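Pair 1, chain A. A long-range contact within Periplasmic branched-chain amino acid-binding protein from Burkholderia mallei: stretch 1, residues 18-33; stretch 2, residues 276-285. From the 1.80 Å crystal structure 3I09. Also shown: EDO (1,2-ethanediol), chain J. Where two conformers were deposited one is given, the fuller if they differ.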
# COMPACT_ATOMS: atom_id res chain seq x y z
N ALA A 18 -4.35 -10.42 -5.06
CA ALA A 18 -4.93 -11.28 -4.02
C ALA A 18 -3.87 -11.77 -3.02
O ALA A 18 -4.14 -11.81 -1.82
CB ALA A 18 -5.66 -12.50 -4.65
N ASP A 19 -2.68 -12.09 -3.51
CA ASP A 19 -1.66 -12.69 -2.63
C ASP A 19 -1.12 -11.69 -1.66
O ASP A 19 -0.83 -12.04 -0.52
CB ASP A 19 -0.48 -13.27 -3.43
CG ASP A 19 -0.84 -14.50 -4.22
OD1 ASP A 19 -1.76 -15.24 -3.82
OD2 ASP A 19 -0.15 -14.72 -5.24
N ILE A 20 -0.96 -10.44 -2.08
CA ILE A 20 -0.33 -9.43 -1.22
C ILE A 20 -1.31 -8.88 -0.14
O ILE A 20 -0.90 -8.25 0.83
CB ILE A 20 0.26 -8.25 -2.06
CG1 ILE A 20 -0.82 -7.56 -2.90
CG2 ILE A 20 1.42 -8.70 -2.96
CD1 ILE A 20 -0.34 -6.27 -3.52
N ASP A 21 -2.60 -9.12 -0.32
CA ASP A 21 -3.62 -8.63 0.60
C ASP A 21 -4.72 -9.68 0.64
O ASP A 21 -4.54 -10.74 1.30
CB ASP A 21 -4.12 -7.21 0.18
CG ASP A 21 -5.07 -6.59 1.21
OD1 ASP A 21 -4.86 -6.83 2.45
OD2 ASP A 21 -6.00 -5.83 0.81
N GLY A 22 -5.82 -9.48 -0.08
CA GLY A 22 -6.80 -10.55 -0.28
C GLY A 22 -7.28 -11.25 1.00
O GLY A 22 -7.51 -10.60 2.03
N GLN A 23 -7.48 -12.57 0.91
CA GLN A 23 -7.97 -13.38 2.01
C GLN A 23 -7.06 -13.28 3.25
O GLN A 23 -7.53 -13.31 4.37
CB GLN A 23 -8.13 -14.87 1.58
CG GLN A 23 -8.16 -15.88 2.78
N GLY A 24 -5.76 -13.16 3.02
CA GLY A 24 -4.80 -12.99 4.11
C GLY A 24 -5.05 -11.74 4.91
O GLY A 24 -4.96 -11.72 6.13
N GLY A 25 -5.40 -10.69 4.20
CA GLY A 25 -5.75 -9.41 4.85
C GLY A 25 -6.99 -9.55 5.68
O GLY A 25 -7.06 -9.01 6.79
N LEU A 26 -7.99 -10.27 5.16
CA LEU A 26 -9.23 -10.55 5.89
C LEU A 26 -8.92 -11.33 7.17
O LEU A 26 -9.41 -11.00 8.26
CB LEU A 26 -10.20 -11.34 5.01
CG LEU A 26 -11.50 -11.80 5.69
CD1 LEU A 26 -12.34 -10.66 6.32
CD2 LEU A 26 -12.35 -12.65 4.72
N GLU A 27 -8.08 -12.36 7.03
CA GLU A 27 -7.66 -13.14 8.20
C GLU A 27 -6.99 -12.25 9.30
O GLU A 27 -7.29 -12.39 10.51
CB GLU A 27 -6.69 -14.23 7.75
CG GLU A 27 -6.52 -15.33 8.75
CD GLU A 27 -5.58 -14.97 9.88
OE1 GLU A 27 -4.60 -14.20 9.63
OE2 GLU A 27 -5.82 -15.48 11.00
N ALA A 28 -6.12 -11.35 8.86
CA ALA A 28 -5.43 -10.42 9.76
C ALA A 28 -6.42 -9.49 10.47
O ALA A 28 -6.32 -9.25 11.68
CB ALA A 28 -4.38 -9.64 8.97
N ILE A 29 -7.43 -9.02 9.74
CA ILE A 29 -8.51 -8.22 10.33
C ILE A 29 -9.29 -8.99 11.39
O ILE A 29 -9.53 -8.48 12.48
CB ILE A 29 -9.45 -7.64 9.26
CG1 ILE A 29 -8.73 -6.54 8.50
CG2 ILE A 29 -10.78 -7.16 9.89
CD1 ILE A 29 -9.41 -6.06 7.18
N LYS A 30 -9.67 -10.22 11.08
CA LYS A 30 -10.38 -11.04 12.04
C LYS A 30 -9.51 -11.34 13.27
O LYS A 30 -10.04 -11.37 14.36
CB LYS A 30 -10.97 -12.31 11.39
CG LYS A 30 -12.06 -11.92 10.36
CD LYS A 30 -12.66 -13.08 9.61
CE LYS A 30 -13.58 -13.93 10.54
NZ LYS A 30 -14.82 -13.22 11.02
N MSE A 31 -8.20 -11.55 13.09
CA MSE A 31 -7.34 -11.78 14.25
C MSE A 31 -7.30 -10.54 15.13
O MSE A 31 -7.37 -10.67 16.34
CB MSE A 31 -5.93 -12.19 13.85
CG MSE A 31 -5.82 -13.59 13.30
SE MSE A 31 -3.94 -14.02 12.97
CE MSE A 31 -3.38 -13.49 14.72
N ALA A 32 -7.20 -9.35 14.54
CA ALA A 32 -7.20 -8.09 15.31
C ALA A 32 -8.50 -7.94 16.13
O ALA A 32 -8.47 -7.51 17.25
CB ALA A 32 -7.02 -6.88 14.38
N VAL A 33 -9.62 -8.28 15.53
CA VAL A 33 -10.91 -8.22 16.23
C VAL A 33 -10.92 -9.18 17.42
O VAL A 33 -11.29 -8.81 18.54
CB VAL A 33 -12.06 -8.47 15.27
CG1 VAL A 33 -13.40 -8.64 16.02
CG2 VAL A 33 -12.13 -7.29 14.26
N PRO A 276 3.56 -12.74 6.27
CA PRO A 276 2.68 -11.65 5.86
C PRO A 276 3.42 -10.55 5.12
O PRO A 276 4.58 -10.25 5.40
CB PRO A 276 2.13 -11.11 7.19
CG PRO A 276 3.25 -11.41 8.18
CD PRO A 276 3.78 -12.75 7.73
N SER A 277 2.72 -9.91 4.20
CA SER A 277 3.19 -8.68 3.59
C SER A 277 2.93 -7.50 4.52
O SER A 277 2.20 -7.60 5.52
CB SER A 277 2.43 -8.38 2.29
OG SER A 277 1.08 -7.94 2.55
N SER A 278 3.50 -6.36 4.17
CA SER A 278 3.26 -5.12 4.91
C SER A 278 1.75 -4.70 4.90
O SER A 278 1.28 -4.08 5.85
CB SER A 278 4.14 -4.00 4.35
OG SER A 278 3.83 -3.72 2.99
N LEU A 279 1.00 -5.08 3.86
CA LEU A 279 -0.43 -4.79 3.82
C LEU A 279 -1.21 -5.60 4.82
O LEU A 279 -2.11 -5.10 5.47
CB LEU A 279 -0.98 -4.98 2.40
CG LEU A 279 -0.27 -4.25 1.28
CD1 LEU A 279 -1.00 -4.52 -0.02
CD2 LEU A 279 -0.15 -2.72 1.54
N GLN A 280 -0.91 -6.89 4.92
CA GLN A 280 -1.57 -7.77 5.84
C GLN A 280 -1.30 -7.37 7.30
O GLN A 280 -2.23 -7.31 8.12
CB GLN A 280 -1.20 -9.23 5.52
CG GLN A 280 -1.86 -9.68 4.19
CD GLN A 280 -1.09 -10.66 3.34
OE1 GLN A 280 0.09 -10.97 3.58
NE2 GLN A 280 -1.77 -11.17 2.30
N ALA A 281 -0.05 -7.02 7.59
CA ALA A 281 0.32 -6.39 8.89
C ALA A 281 -0.44 -5.11 9.18
O ALA A 281 -1.05 -4.92 10.26
CB ALA A 281 1.87 -6.13 8.94
N ALA A 282 -0.43 -4.20 8.20
CA ALA A 282 -1.16 -2.91 8.33
C ALA A 282 -2.67 -3.09 8.50
O ALA A 282 -3.29 -2.35 9.28
CB ALA A 282 -0.86 -2.03 7.13
N ASP A 283 -3.27 -4.08 7.82
CA ASP A 283 -4.69 -4.40 8.02
C ASP A 283 -4.99 -4.66 9.50
O ASP A 283 -5.97 -4.10 10.06
CB ASP A 283 -5.12 -5.64 7.20
CG ASP A 283 -5.18 -5.42 5.69
OD1 ASP A 283 -5.35 -4.28 5.22
OD2 ASP A 283 -5.05 -6.47 4.96
N TYR A 284 -4.20 -5.54 10.12
CA TYR A 284 -4.36 -5.86 11.53
C TYR A 284 -4.17 -4.59 12.37
O TYR A 284 -5.01 -4.27 13.23
CB TYR A 284 -3.39 -6.97 11.94
CG TYR A 284 -3.42 -7.37 13.40
CD1 TYR A 284 -2.95 -6.51 14.38
CD2 TYR A 284 -3.91 -8.61 13.81
CE1 TYR A 284 -2.97 -6.87 15.73
CE2 TYR A 284 -3.89 -9.00 15.16
CZ TYR A 284 -3.45 -8.10 16.10
OH TYR A 284 -3.46 -8.44 17.41
N SER A 285 -3.11 -3.84 12.12
CA SER A 285 -2.80 -2.67 12.94
C SER A 285 -3.88 -1.60 12.86
O SER A 285 -4.22 -0.96 13.84
CB SER A 285 -1.44 -2.06 12.50
OG SER A 285 -1.16 -0.85 13.17
C1 EDO J . -16.86 -11.80 13.43
O1 EDO J . -17.37 -11.35 12.15
C2 EDO J . -15.66 -10.98 13.87
O2 EDO J . -14.47 -11.32 13.10
O HOH W 1 -5.41 -3.71 2.34

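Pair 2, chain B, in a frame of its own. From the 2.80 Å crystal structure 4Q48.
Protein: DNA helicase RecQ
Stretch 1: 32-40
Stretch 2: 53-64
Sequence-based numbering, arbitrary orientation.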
# COMPACT_ATOMS: atom_id res chain seq x y z
N ILE B 32 -13.41 -2.31 -14.58
CA ILE B 32 -13.22 -3.51 -13.77
C ILE B 32 -14.43 -4.44 -13.77
O ILE B 32 -14.30 -5.64 -14.01
CB ILE B 32 -12.89 -3.17 -12.31
CG1 ILE B 32 -11.56 -2.42 -12.23
CG2 ILE B 32 -12.80 -4.44 -11.49
CD1 ILE B 32 -11.09 -2.07 -10.82
N VAL B 33 -15.60 -3.88 -13.50
CA VAL B 33 -16.80 -4.71 -13.41
C VAL B 33 -17.11 -5.38 -14.75
O VAL B 33 -17.55 -6.53 -14.77
CB VAL B 33 -17.99 -3.90 -12.93
CG1 VAL B 33 -19.30 -4.64 -13.20
CG2 VAL B 33 -17.84 -3.63 -11.45
N GLN B 34 -16.85 -4.70 -15.86
CA GLN B 34 -17.05 -5.30 -17.18
C GLN B 34 -16.09 -6.46 -17.47
O GLN B 34 -16.44 -7.43 -18.11
CB GLN B 34 -16.89 -4.25 -18.27
CG GLN B 34 -17.33 -4.70 -19.64
CD GLN B 34 -17.10 -3.63 -20.69
OE1 GLN B 34 -16.01 -3.08 -20.81
NE2 GLN B 34 -18.15 -3.32 -21.45
N GLN B 35 -14.90 -6.40 -16.93
CA GLN B 35 -13.88 -7.36 -17.30
C GLN B 35 -14.15 -8.68 -16.58
O GLN B 35 -13.96 -9.76 -17.15
CB GLN B 35 -12.50 -6.79 -16.97
CG GLN B 35 -11.45 -7.82 -16.59
CD GLN B 35 -10.83 -8.46 -17.80
OE1 GLN B 35 -10.97 -7.97 -18.92
NE2 GLN B 35 -10.15 -9.59 -17.58
N VAL B 36 -14.64 -8.60 -15.34
CA VAL B 36 -14.87 -9.79 -14.54
C VAL B 36 -16.25 -10.35 -14.89
O VAL B 36 -16.48 -11.54 -14.80
CB VAL B 36 -14.75 -9.50 -13.03
CG1 VAL B 36 -14.83 -10.79 -12.22
CG2 VAL B 36 -13.41 -8.86 -12.73
N ALA B 37 -17.18 -9.50 -15.30
CA ALA B 37 -18.50 -10.01 -15.65
C ALA B 37 -18.48 -10.77 -16.97
O ALA B 37 -19.19 -11.77 -17.11
CB ALA B 37 -19.51 -8.88 -15.71
N GLU B 38 -17.65 -10.34 -17.91
CA GLU B 38 -17.50 -11.03 -19.20
C GLU B 38 -16.56 -12.22 -19.07
O GLU B 38 -16.03 -12.70 -20.07
CB GLU B 38 -16.98 -10.09 -20.28
CG GLU B 38 -17.95 -9.03 -20.76
CD GLU B 38 -17.33 -8.07 -21.80
OE1 GLU B 38 -16.08 -7.92 -21.84
OE2 GLU B 38 -18.10 -7.42 -22.54
N GLY B 39 -16.35 -12.69 -17.84
CA GLY B 39 -15.56 -13.89 -17.59
C GLY B 39 -14.06 -13.73 -17.47
O GLY B 39 -13.34 -14.73 -17.41
N GLY B 40 -13.58 -12.49 -17.44
CA GLY B 40 -12.15 -12.25 -17.42
C GLY B 40 -11.51 -12.41 -16.05
O GLY B 40 -12.19 -12.72 -15.06
N SER B 53 -15.30 -3.29 -2.81
CA SER B 53 -16.08 -4.52 -2.67
C SER B 53 -17.00 -4.67 -3.87
O SER B 53 -17.29 -5.78 -4.30
CB SER B 53 -16.88 -4.50 -1.38
OG SER B 53 -15.99 -4.50 -0.28
N LEU B 54 -17.46 -3.54 -4.39
CA LEU B 54 -18.31 -3.46 -5.58
C LEU B 54 -17.77 -4.27 -6.75
O LEU B 54 -18.51 -4.77 -7.59
CB LEU B 54 -18.42 -2.00 -5.99
CG LEU B 54 -19.26 -1.53 -7.16
CD1 LEU B 54 -20.74 -1.71 -6.86
CD2 LEU B 54 -18.96 -0.08 -7.44
N CYS B 55 -16.45 -4.37 -6.81
CA CYS B 55 -15.74 -4.94 -7.92
C CYS B 55 -15.87 -6.45 -8.03
O CYS B 55 -15.54 -7.04 -9.06
CB CYS B 55 -14.27 -4.53 -7.83
SG CYS B 55 -14.06 -2.74 -8.11
N TYR B 56 -16.30 -7.11 -6.95
CA TYR B 56 -16.64 -8.51 -7.07
C TYR B 56 -18.09 -8.77 -6.74
O TYR B 56 -18.70 -9.69 -7.28
CB TYR B 56 -15.73 -9.38 -6.20
CG TYR B 56 -15.76 -9.10 -4.73
CD1 TYR B 56 -16.80 -9.55 -3.93
CD2 TYR B 56 -14.70 -8.42 -4.12
CE1 TYR B 56 -16.81 -9.30 -2.55
CE2 TYR B 56 -14.70 -8.17 -2.75
CZ TYR B 56 -15.75 -8.60 -1.97
OH TYR B 56 -15.73 -8.35 -0.62
N GLN B 57 -18.66 -7.97 -5.85
CA GLN B 57 -20.06 -8.13 -5.44
C GLN B 57 -21.01 -7.91 -6.61
O GLN B 57 -21.95 -8.66 -6.81
CB GLN B 57 -20.38 -7.15 -4.33
CG GLN B 57 -19.75 -7.50 -3.00
CD GLN B 57 -19.93 -6.40 -1.98
OE1 GLN B 57 -20.07 -5.23 -2.32
NE2 GLN B 57 -19.96 -6.78 -0.72
N LEU B 58 -20.73 -6.88 -7.39
CA LEU B 58 -21.58 -6.54 -8.52
C LEU B 58 -21.43 -7.59 -9.64
O LEU B 58 -22.43 -8.11 -10.13
CB LEU B 58 -21.27 -5.12 -9.02
CG LEU B 58 -22.12 -4.49 -10.11
CD1 LEU B 58 -23.57 -4.85 -9.95
CD2 LEU B 58 -21.94 -2.99 -10.06
N PRO B 59 -20.18 -7.92 -10.03
CA PRO B 59 -20.06 -9.05 -10.95
C PRO B 59 -20.72 -10.34 -10.43
O PRO B 59 -21.30 -11.07 -11.23
CB PRO B 59 -18.54 -9.23 -11.09
CG PRO B 59 -17.98 -7.88 -10.80
CD PRO B 59 -18.86 -7.31 -9.74
N SER B 60 -20.63 -10.62 -9.13
CA SER B 60 -21.31 -11.81 -8.61
C SER B 60 -22.83 -11.73 -8.85
O SER B 60 -23.49 -12.75 -9.09
CB SER B 60 -20.99 -12.02 -7.13
OG SER B 60 -19.58 -12.20 -6.90
N LEU B 61 -23.38 -10.53 -8.84
CA LEU B 61 -24.80 -10.39 -9.12
C LEU B 61 -25.09 -10.51 -10.62
O LEU B 61 -26.18 -10.91 -11.04
CB LEU B 61 -25.35 -9.07 -8.60
CG LEU B 61 -25.37 -8.92 -7.08
CD1 LEU B 61 -26.08 -7.62 -6.70
CD2 LEU B 61 -25.98 -10.14 -6.39
N LEU B 62 -24.12 -10.12 -11.43
CA LEU B 62 -24.33 -10.11 -12.87
C LEU B 62 -24.21 -11.51 -13.49
O LEU B 62 -24.96 -11.84 -14.41
CB LEU B 62 -23.38 -9.13 -13.54
CG LEU B 62 -23.82 -7.71 -13.21
CD1 LEU B 62 -22.72 -6.68 -13.42
CD2 LEU B 62 -25.05 -7.36 -14.04
N ARG B 63 -23.26 -12.30 -13.02
CA ARG B 63 -23.09 -13.65 -13.54
C ARG B 63 -23.92 -14.69 -12.77
O ARG B 63 -24.11 -14.57 -11.56
CB ARG B 63 -21.61 -14.01 -13.54
CG ARG B 63 -20.80 -12.90 -14.19
CD ARG B 63 -19.36 -13.26 -14.47
NE ARG B 63 -19.27 -14.35 -15.42
CZ ARG B 63 -18.68 -15.50 -15.15
NH1 ARG B 63 -18.13 -15.67 -13.96
NH2 ARG B 63 -18.63 -16.46 -16.06
N PRO B 64 -24.45 -15.69 -13.48
CA PRO B 64 -25.26 -16.69 -12.79
C PRO B 64 -24.43 -17.43 -11.76
O PRO B 64 -23.28 -17.76 -12.02
CB PRO B 64 -25.71 -17.65 -13.91
CG PRO B 64 -25.40 -16.95 -15.16
CD PRO B 64 -24.25 -16.05 -14.89

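Pairs 1 and 2 each bring two helical segments together side by side, running in roughly the same direction. The helix axes approach to 7.7 Å at 29° in pair 1 and to 9.0 Å at 44° in pair 2, with the same sign of crossing, and 14 central residues superpose with an RMSD of 0.9 Å. The closest backbone approaches correspond: Gly A25 and Gln A280, whose CA atoms lie 4.6 Å apart, match Ala B37 and Pro B59, whose CA atoms are 5.0 Å apart.

The matched positions are filled mostly differently. Asp A21 falls on Val B33, and Leu A279 and Asp A283 fall on Leu B58 and Leu B62. In pair 2, Val B33 fits as a knob among Leu B54, Cys B55, Leu B58 and Pro B59, its CG1 lying 4.2 Å from Leu B58 CG and 4.0 Å from Leu B62 CD1. In pair 1 two acidic side chains meet instead, with Asp A21 OD1 only 2.5 Å from Asp A283 OD2. The O of water 1 also bridges the two carboxylates, donating to Asp A21 OD2 (2.7 Å) and Asp A283 OD1 (2.9 Å). Among these contacting positions the leucine is shared: the side-chain centres of Leu A279 and Leu B58 lie 0.9 Å apart.

At the next position Gln A280 matches Pro B59, whose ring makes only carbon contacts across the pair, CB lying 4.2 Å from Val B36 CG1. Gln A280 instead lies along the backbone of Gly A24 and Gly A25, its CG 3.7 Å from Gly A25 N, and its NE2 donates to Asp A19 O (3.1 Å) and Asp A21 O (3.0 Å). Each glycine, matched by Val B36 and Ala B37 in turn, leaves room for a different side chain: an ideal CB on Gly A24 would lie 2.7 Å from Gln A280 NE2, and one on Gly A25 2.3 Å from Asp A283 OD2. Ser A277, matched by Tyr B56, donates from its OG to Ile A20 O (2.6 Å) while capping its own helix.

Tyr A284 and Arg B63 also coincide, though their side-chain centres are 5.3 Å apart. The tyrosine packs along the first helix, with Ala A32 CB over its ring face, 3.7 Å from the centroid. Arg B63 packs where the first helix ends: its CD is 3.0 Å from the O of Ala B37, the last helical residue, and the N of Gly B39, just past the end, lies over one face of its guanidinium. At the positions of Asp A21, Gln A280 and Asp A283, pair 1 thus places polar groups where pair 2 has apolar side chains.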